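Local coordinates for protein serine acetyltransferase 1, putative (Entamoeba histolytica, PDB 7BW9) that probably catalyses acetyl transfer to serine, a step in cysteine biosynthesis, and is held here in complex with cysteine, at residues G187-I192 with K221-I226; Y150-M155 with I166-S171. All coordinates share one frame; numbering follows the deposited sequence.

Interaction 1 of 2, residues G187-I192 with K221-I226; sequences GETAVI and KRHPTI. With CYS (cysteine), chain E.
His223 is clamped against the turn Gly187 to Ala190. Gly187 CA sits over the middle of its imidazole, 3.6 Å from the ring centroid, in a CH-pi contact, and Arg222 CG covers the opposite face. At the ring's edge, His223 ND1 takes the backbone N-H of Thr189 N at 3.0 Å, from 30° out of the ring plane. The same ND1 is hydrogen-bonded to Thr189 OG1 at 2.9 Å. This OG1 stands between the backbone N and the carbonyl carbon (chi1 72°), which turns it to 221-226, where it accepts Arg222 N at 3.1 Å and, weakly, His223 N.

The Arg222 chain, extended from CG to NE, crosses Thr189 at about a right angle and reaches the bound cysteine. Its NE meets the ligand's OXT at 2.8 Å and its NH2 the ligand's O at 2.8 Å. NH2 also makes a salt bridge with Glu188 OE1, 2.9 Å away in the guanidinium plane, the carboxylate standing 85° to it. Tyr143 holds the other oxygen of Glu188.

Farther along, neighbouring coils of the left-handed beta-helix pair their strands in parallel, Ile226 N bonding Val191 O at 2.7 Å. The outer face is looser: Val191 and Thr225 meet only lightly where both are partly exposed, and Lys221 NZ reaches His223 O and Asn241.

Asp114 and Asp179 of the second subunit also hydrogen-bond the cysteine. Arg222 grips the ligand's carboxylate through NE and NH2, while His223 ND1 is tied to Thr189 and NE2 faces the sulfur; the turn thus helps to orient both cysteine-binding side chains.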
ATOM      1  N   GLY A 187      -5.786   2.377 -15.938  1.00 14.27           N
ATOM      2  CA  GLY A 187      -7.177   2.008 -16.099  1.00 15.73           C
ATOM      3  C   GLY A 187      -7.441   0.944 -17.156  1.00 16.08           C
ATOM      4  O   GLY A 187      -6.560   0.537 -17.923  1.00 11.78           O
ATOM      5  N   GLU A 188      -8.716   0.541 -17.196  1.00 15.25           N
ATOM      6  CA  GLU A 188      -9.139  -0.629 -17.962  1.00 14.44           C
ATOM      7  C   GLU A 188      -8.783  -0.529 -19.435  1.00 20.11           C
ATOM      8  O   GLU A 188      -8.397  -1.530 -20.049  1.00 18.84           O
ATOM      9  CB  GLU A 188     -10.641  -0.824 -17.801  1.00 20.59           C
ATOM     10  CG  GLU A 188     -11.249  -1.931 -18.640  1.00 21.68           C
ATOM     11  CD  GLU A 188     -12.722  -2.158 -18.300  1.00 27.95           C
ATOM     12  OE1 GLU A 188     -13.380  -1.218 -17.803  1.00 21.11           O
ATOM     13  OE2 GLU A 188     -13.224  -3.276 -18.523  1.00 30.92           O
ATOM     14  N   THR A 189      -8.929   0.655 -20.036  1.00 16.30           N
ATOM     15  CA  THR A 189      -8.788   0.764 -21.481  1.00 18.71           C
ATOM     16  C   THR A 189      -7.467   1.391 -21.896  1.00 17.16           C
ATOM     17  O   THR A 189      -7.269   1.670 -23.079  1.00 18.25           O
ATOM     18  CB  THR A 189      -9.964   1.546 -22.065  1.00 23.38           C
ATOM     19  OG1 THR A 189      -9.841   2.931 -21.711  1.00 17.48           O
ATOM     20  CG2 THR A 189     -11.294   0.980 -21.522  1.00 17.62           C
ATOM     21  N   ALA A 190      -6.545   1.584 -20.958  1.00 15.85           N
ATOM     22  CA  ALA A 190      -5.260   2.162 -21.296  1.00 13.91           C
ATOM     23  C   ALA A 190      -4.413   1.172 -22.084  1.00 14.12           C
ATOM     24  O   ALA A 190      -4.547  -0.051 -21.948  1.00 14.94           O
ATOM     25  CB  ALA A 190      -4.515   2.601 -20.037  1.00 15.00           C
ATOM     26  N   VAL A 191      -3.527   1.724 -22.908  1.00 13.49           N
ATOM     27  CA  VAL A 191      -2.620   0.967 -23.763  1.00 20.25           C
ATOM     28  C   VAL A 191      -1.218   1.532 -23.582  1.00 19.69           C
ATOM     29  O   VAL A 191      -1.018   2.748 -23.665  1.00 17.70           O
ATOM     30  CB  VAL A 191      -3.034   1.032 -25.249  1.00 20.97           C
ATOM     31  CG1 VAL A 191      -2.022   0.290 -26.115  1.00 17.61           C
ATOM     32  CG2 VAL A 191      -4.443   0.470 -25.440  1.00 14.93           C
ATOM     33  N   ILE A 192      -0.254   0.652 -23.355  1.00 14.61           N
ATOM     34  CA  ILE A 192       1.124   1.028 -23.089  1.00 17.58           C
ATOM     35  C   ILE A 192       2.000   0.292 -24.083  1.00 23.91           C
ATOM     36  O   ILE A 192       1.863  -0.926 -24.238  1.00 17.23           O
ATOM     37  CB  ILE A 192       1.537   0.671 -21.648  1.00 19.68           C
ATOM     38  CG1 ILE A 192       0.756   1.506 -20.619  1.00 21.71           C
ATOM     39  CG2 ILE A 192       3.050   0.824 -21.472  1.00 16.43           C
ATOM     40  CD1 ILE A 192       0.799   0.881 -19.200  1.00 16.07           C
ATOM     41  N   LYS A 221     -12.920   4.278 -25.243  1.00 21.00           N
ATOM     42  CA  LYS A 221     -11.518   4.417 -24.809  1.00 27.55           C
ATOM     43  C   LYS A 221     -11.526   5.655 -23.909  1.00 29.78           C
ATOM     44  O   LYS A 221     -11.726   6.745 -24.414  1.00 35.10           O
ATOM     45  CB  LYS A 221     -10.536   4.445 -25.979  1.00 26.85           C
ATOM     46  CG  LYS A 221      -9.120   4.799 -25.572  1.00 33.65           C
ATOM     47  CD  LYS A 221      -8.066   3.802 -25.968  1.00 31.23           C
ATOM     48  CE  LYS A 221      -6.681   4.227 -25.541  1.00 28.38           C
ATOM     49  NZ  LYS A 221      -6.570   5.697 -25.441  1.00 35.94           N
ATOM     50  N   ARG A 222     -11.389   5.465 -22.608  1.00 20.10           N
ATOM     51  CA  ARG A 222     -11.484   6.582 -21.676  1.00 17.81           C
ATOM     52  C   ARG A 222     -10.196   6.797 -20.891  1.00 15.73           C
ATOM     53  O   ARG A 222     -10.137   7.697 -20.054  1.00 18.99           O
ATOM     54  CB  ARG A 222     -12.659   6.366 -20.713  1.00 17.24           C
ATOM     55  CG  ARG A 222     -12.559   5.064 -19.888  1.00 19.40           C
ATOM     56  CD  ARG A 222     -13.848   4.784 -19.091  1.00 23.11           C
ATOM     57  NE  ARG A 222     -13.658   3.793 -18.032  1.00 20.64           N
ATOM     58  CZ  ARG A 222     -13.704   2.468 -18.204  1.00 28.35           C
ATOM     59  NH1 ARG A 222     -13.952   1.946 -19.407  1.00 21.94           N
ATOM     60  NH2 ARG A 222     -13.514   1.655 -17.161  1.00 20.07           N
ATOM     61  N   HIS A 223      -9.169   6.004 -21.145  1.00 18.08           N
ATOM     62  CA  HIS A 223      -7.876   6.043 -20.487  1.00 19.35           C
ATOM     63  C   HIS A 223      -6.827   6.260 -21.559  1.00 14.02           C
ATOM     64  O   HIS A 223      -7.106   6.063 -22.744  1.00 16.82           O
ATOM     65  CB  HIS A 223      -7.598   4.728 -19.734  1.00 17.18           C
ATOM     66  CG  HIS A 223      -8.624   4.397 -18.695  1.00 15.97           C
ATOM     67  ND1 HIS A 223      -9.522   3.362 -18.839  1.00 20.33           N
ATOM     68  CD2 HIS A 223      -8.907   4.973 -17.500  1.00 21.21           C
ATOM     69  CE1 HIS A 223     -10.315   3.312 -17.784  1.00 15.89           C
ATOM     70  NE2 HIS A 223      -9.959   4.276 -16.951  1.00 23.73           N
ATOM     71  N   PRO A 224      -5.614   6.654 -21.192  1.00 15.56           N
ATOM     72  CA  PRO A 224      -4.619   7.019 -22.203  1.00 13.66           C
ATOM     73  C   PRO A 224      -4.013   5.825 -22.922  1.00 18.19           C
ATOM     74  O   PRO A 224      -3.929   4.704 -22.400  1.00 18.80           O
ATOM     75  CB  PRO A 224      -3.537   7.748 -21.394  1.00 20.25           C
ATOM     76  CG  PRO A 224      -4.220   8.182 -20.146  1.00 16.26           C
ATOM     77  CD  PRO A 224      -5.202   7.094 -19.851  1.00 19.87           C
ATOM     78  N   THR A 225      -3.557   6.116 -24.137  1.00 17.23           N
ATOM     79  CA  THR A 225      -2.661   5.271 -24.923  1.00 18.65           C
ATOM     80  C   THR A 225      -1.285   5.914 -24.946  1.00 24.23           C
ATOM     81  O   THR A 225      -1.156   7.094 -25.306  1.00 22.79           O
ATOM     82  CB  THR A 225      -3.152   5.136 -26.370  1.00 21.34           C
ATOM     83  OG1 THR A 225      -4.354   4.373 -26.410  1.00 26.29           O
ATOM     84  CG2 THR A 225      -2.094   4.458 -27.254  1.00 24.78           C
ATOM     85  N   ILE A 226      -0.256   5.163 -24.566  0.62 17.87           N
ATOM     86  CA  ILE A 226       1.087   5.720 -24.627  0.62 19.53           C
ATOM     87  C   ILE A 226       1.948   4.844 -25.530  0.62 19.98           C
ATOM     88  O   ILE A 226       1.758   3.629 -25.624  0.62 21.80           O
ATOM     89  CB  ILE A 226       1.709   5.901 -23.224  0.62 20.10           C
ATOM     90  CG1 ILE A 226       2.200   4.582 -22.642  0.62 17.15           C
ATOM     91  CG2 ILE A 226       0.690   6.527 -22.264  0.62 18.49           C
ATOM     92  CD1 ILE A 226       2.655   4.722 -21.204  0.62 17.25           C
TER
HETATM   93  N   CYS E 402     -12.190   3.536 -12.402  1.00 20.00           N
HETATM   94  CA  CYS E 402     -12.539   4.690 -13.272  1.00 20.00           C
HETATM   95  C   CYS E 402     -12.748   4.211 -14.717  1.00 20.00           C
HETATM   96  O   CYS E 402     -12.601   3.016 -14.945  1.00 20.00           O
HETATM   97  CB  CYS E 402     -11.473   5.779 -13.217  1.00 20.00           C
HETATM   98  SG  CYS E 402      -9.829   5.254 -13.762  1.00 20.00           S
HETATM   99  OXT CYS E 402     -13.065   5.009 -15.554  1.00 20.00           O

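Interaction 2 of 2, residues Y150-M155 with I166-S171; sequences YSRELM and IHPGTS
Pro168 is the knuckle of this contact, pressed against one side of helix 148-162. Its CB lies 3.5 Å from Ser151 OG, and its CD touches Met155 CG at 3.7 Å and Arg152 CD at 4.0 Å. Met155 runs past the proline in the opposite direction. Bends at chi2 (-41°) and chi3 carry its methyl to Ile166, with Met155 CE 3.3 Å from Ile166 O and 4.1 Å from Ile166 CB.

On the other flank Arg152 bends at chi2 (70°) and its side chain crosses that of His167 at about a right angle, the guanidinium and ring planes 54° apart. A water joins them, lying in the plane of each group: it accepts from Arg152 NH1 at 3.2 Å and is hydrogen-bonded to His167 NE2 at 2.8 Å. A second water accepts from Ile166 N, at the end of the short strand 165-166, and probably donates to Met155 O.

The next shell sets these groups in place. His167 ND1 takes the N-H of Gly169 N at 2.9 Å, nearly in the ring plane, which ties the imidazole into the turn from His167 to Thr170. Gln136 and His140 of helix 128-144 hold backbone carbonyls of that turn. Ser151 OG is bonded to Asp147 O, Arg152 NE pairs with Glu156, and Ala116 of the second subunit packs on His167.

All six touching residues are buried. Such a seam, a helix laid against the opening turn of the first coil, is where the helical N-terminal part meets the left-handed beta-helix in the serine acetyltransferase fold.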
ATOM      1  N   TYR A 150     -13.254 -12.272 -11.994  1.00 20.85           N
ATOM      2  CA  TYR A 150     -12.150 -12.852 -11.236  1.00 23.65           C
ATOM      3  C   TYR A 150     -10.822 -12.199 -11.602  1.00 17.73           C
ATOM      4  O   TYR A 150      -9.968 -12.012 -10.733  1.00 20.65           O
ATOM      5  CB  TYR A 150     -12.061 -14.370 -11.417  1.00 21.22           C
ATOM      6  CG  TYR A 150     -10.733 -14.872 -10.891  1.00 15.40           C
ATOM      7  CD1 TYR A 150     -10.470 -14.903  -9.525  1.00 21.21           C
ATOM      8  CD2 TYR A 150      -9.709 -15.205 -11.758  1.00 19.14           C
ATOM      9  CE1 TYR A 150      -9.242 -15.319  -9.046  1.00 20.43           C
ATOM     10  CE2 TYR A 150      -8.485 -15.614 -11.296  1.00 17.09           C
ATOM     11  CZ  TYR A 150      -8.249 -15.671  -9.949  1.00 21.00           C
ATOM     12  OH  TYR A 150      -7.011 -16.088  -9.524  1.00 26.06           O
ATOM     13  N   SER A 151     -10.621 -11.846 -12.879  1.00 17.85           N
ATOM     14  CA  SER A 151      -9.393 -11.146 -13.250  1.00 21.75           C
ATOM     15  C   SER A 151      -9.235  -9.830 -12.477  1.00 16.18           C
ATOM     16  O   SER A 151      -8.108  -9.423 -12.171  1.00 13.91           O
ATOM     17  CB  SER A 151      -9.358 -10.905 -14.760  1.00 14.58           C
ATOM     18  OG  SER A 151     -10.401 -10.045 -15.175  1.00 19.79           O
ATOM     19  N   ARG A 152     -10.350  -9.180 -12.125  1.00 18.32           N
ATOM     20  CA  ARG A 152     -10.287  -7.949 -11.340  1.00 16.36           C
ATOM     21  C   ARG A 152      -9.955  -8.244  -9.886  1.00 16.98           C
ATOM     22  O   ARG A 152      -9.099  -7.580  -9.286  1.00 17.83           O
ATOM     23  CB  ARG A 152     -11.609  -7.185 -11.439  1.00 21.40           C
ATOM     24  CG  ARG A 152     -11.650  -5.908 -10.594  1.00 21.18           C
ATOM     25  CD  ARG A 152     -10.733  -4.825 -11.176  1.00 23.60           C
ATOM     26  NE  ARG A 152     -10.589  -3.659 -10.303  1.00 27.81           N
ATOM     27  CZ  ARG A 152     -11.391  -2.596 -10.324  1.00 23.50           C
ATOM     28  NH1 ARG A 152     -12.416  -2.547 -11.166  1.00 23.05           N
ATOM     29  NH2 ARG A 152     -11.184  -1.588  -9.492  1.00 21.19           N
ATOM     30  N   GLU A 153     -10.647  -9.226  -9.297  1.00 19.63           N
ATOM     31  CA  GLU A 153     -10.311  -9.702  -7.960  1.00 20.24           C
ATOM     32  C   GLU A 153      -8.829 -10.054  -7.865  1.00 20.03           C
ATOM     33  O   GLU A 153      -8.136  -9.665  -6.916  1.00 13.96           O
ATOM     34  CB  GLU A 153     -11.181 -10.915  -7.616  1.00 21.75           C
ATOM     35  CG  GLU A 153     -11.104 -11.370  -6.167  1.00 30.92           C
ATOM     36  CD  GLU A 153     -11.823 -12.703  -5.937  1.00 39.29           C
ATOM     37  OE1 GLU A 153     -13.054 -12.692  -5.712  1.00 37.94           O
ATOM     38  OE2 GLU A 153     -11.160 -13.763  -6.008  1.00 49.67           O
ATOM     39  N   LEU A 154      -8.324 -10.788  -8.856  1.00 15.52           N
ATOM     40  CA  LEU A 154      -6.902 -11.119  -8.893  1.00 15.55           C
ATOM     41  C   LEU A 154      -6.036  -9.863  -8.879  1.00 13.52           C
ATOM     42  O   LEU A 154      -5.095  -9.749  -8.081  1.00 13.16           O
ATOM     43  CB  LEU A 154      -6.613 -11.968 -10.127  1.00 14.43           C
ATOM     44  CG  LEU A 154      -5.177 -12.395 -10.348  1.00 17.62           C
ATOM     45  CD1 LEU A 154      -4.677 -13.173  -9.127  1.00 17.77           C
ATOM     46  CD2 LEU A 154      -5.132 -13.260 -11.626  1.00 14.52           C
ATOM     47  N   MET A 155      -6.352  -8.889  -9.739  1.00 13.93           N
ATOM     48  CA  MET A 155      -5.575  -7.654  -9.726  1.00 14.40           C
ATOM     49  C   MET A 155      -5.706  -6.906  -8.400  1.00 14.45           C
ATOM     50  O   MET A 155      -4.739  -6.267  -7.959  1.00 11.97           O
ATOM     51  CB  MET A 155      -5.982  -6.745 -10.886  1.00 15.17           C
ATOM     52  CG  MET A 155      -5.514  -7.243 -12.256  1.00 17.07           C
ATOM     53  SD  MET A 155      -3.843  -7.901 -12.270  1.00 15.69           S
ATOM     54  CE  MET A 155      -2.831  -6.470 -11.928  1.00 14.80           C
ATOM     55  N   ILE A 166      -3.379  -1.861 -11.324  1.00 14.44           N
ATOM     56  CA  ILE A 166      -3.453  -2.017 -12.775  1.00 12.97           C
ATOM     57  C   ILE A 166      -4.675  -2.852 -13.123  1.00 16.61           C
ATOM     58  O   ILE A 166      -4.852  -3.963 -12.597  1.00 12.27           O
ATOM     59  CB  ILE A 166      -2.189  -2.676 -13.360  1.00 13.66           C
ATOM     60  CG1 ILE A 166      -0.942  -1.891 -12.993  1.00 16.11           C
ATOM     61  CG2 ILE A 166      -2.320  -2.818 -14.883  1.00  8.99           C
ATOM     62  CD1 ILE A 166       0.326  -2.502 -13.559  1.00 18.78           C
ATOM     63  N   HIS A 167      -5.497  -2.336 -14.029  1.00 10.75           N
ATOM     64  CA  HIS A 167      -6.703  -3.056 -14.398  1.00 16.71           C
ATOM     65  C   HIS A 167      -6.356  -4.289 -15.239  1.00 12.82           C
ATOM     66  O   HIS A 167      -5.402  -4.273 -16.018  1.00 13.58           O
ATOM     67  CB  HIS A 167      -7.656  -2.145 -15.167  1.00 14.93           C
ATOM     68  CG  HIS A 167      -9.060  -2.654 -15.217  1.00 16.26           C
ATOM     69  ND1 HIS A 167      -9.480  -3.580 -16.149  1.00 17.29           N
ATOM     70  CD2 HIS A 167     -10.136  -2.384 -14.440  1.00 16.49           C
ATOM     71  CE1 HIS A 167     -10.755  -3.865 -15.937  1.00 20.23           C
ATOM     72  NE2 HIS A 167     -11.179  -3.147 -14.912  1.00 18.45           N
ATOM     73  N   PRO A 168      -7.106  -5.385 -15.082  1.00 13.51           N
ATOM     74  CA  PRO A 168      -6.848  -6.562 -15.929  1.00 17.24           C
ATOM     75  C   PRO A 168      -7.030  -6.296 -17.415  1.00 14.09           C
ATOM     76  O   PRO A 168      -6.408  -6.973 -18.246  1.00 17.71           O
ATOM     77  CB  PRO A 168      -7.853  -7.608 -15.408  1.00 13.37           C
ATOM     78  CG  PRO A 168      -8.928  -6.795 -14.720  1.00 17.69           C
ATOM     79  CD  PRO A 168      -8.211  -5.611 -14.132  1.00 17.47           C
ATOM     80  N   GLY A 169      -7.860  -5.324 -17.784  1.00 18.11           N
ATOM     81  CA  GLY A 169      -8.037  -4.997 -19.189  1.00 18.58           C
ATOM     82  C   GLY A 169      -6.896  -4.229 -19.814  1.00 19.02           C
ATOM     83  O   GLY A 169      -6.791  -4.199 -21.042  1.00 17.71           O
ATOM     84  N   THR A 170      -6.025  -3.619 -19.007  1.00 17.43           N
ATOM     85  CA  THR A 170      -4.922  -2.833 -19.554  1.00 14.94           C
ATOM     86  C   THR A 170      -4.085  -3.660 -20.532  1.00 17.32           C
ATOM     87  O   THR A 170      -3.761  -4.816 -20.263  1.00 14.96           O
ATOM     88  CB  THR A 170      -4.044  -2.319 -18.413  1.00 14.51           C
ATOM     89  OG1 THR A 170      -4.852  -1.596 -17.477  1.00 13.51           O
ATOM     90  CG2 THR A 170      -2.959  -1.413 -18.934  1.00 15.50           C
ATOM     91  N   SER A 171      -3.754  -3.060 -21.678  1.00 14.73           N
ATOM     92  CA  SER A 171      -2.892  -3.659 -22.691  1.00 19.60           C
ATOM     93  C   SER A 171      -1.482  -3.087 -22.559  1.00 20.64           C
ATOM     94  O   SER A 171      -1.288  -1.870 -22.691  1.00 16.39           O
ATOM     95  CB  SER A 171      -3.447  -3.374 -24.090  1.00 21.38           C
ATOM     96  OG  SER A 171      -2.615  -3.948 -25.073  1.00 28.74           O
TER
HETATM   97  O   HOH W   1     -13.585  -3.991 -13.788  1.00 28.27           O
HETATM   98  O   HOH W   2      -3.148  -4.078  -9.555  1.00 13.63           O

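Overall arrangement
Coming from the N terminus, the chain runs through its helices to 148-162, and interaction 2 closes a short loop of ten residues, bringing that helix against the first corner of the beta-helix. One coil later the chain reaches 187-192; interaction 1 then closes a longer loop, partly unmodelled, onto the next coil at 221-226. The two loops follow in series, neither nested nor crossed. Their neighbouring segments nevertheless touch: Gly187 O lies 2.8 Å from Thr170 OG1, and Ile192 N lies 2.8 Å from Ser171 O. Segments 166-171, 187-192 and 221-226 thus stack as successive coils, linking the helical part to the cysteine site beside the second subunit.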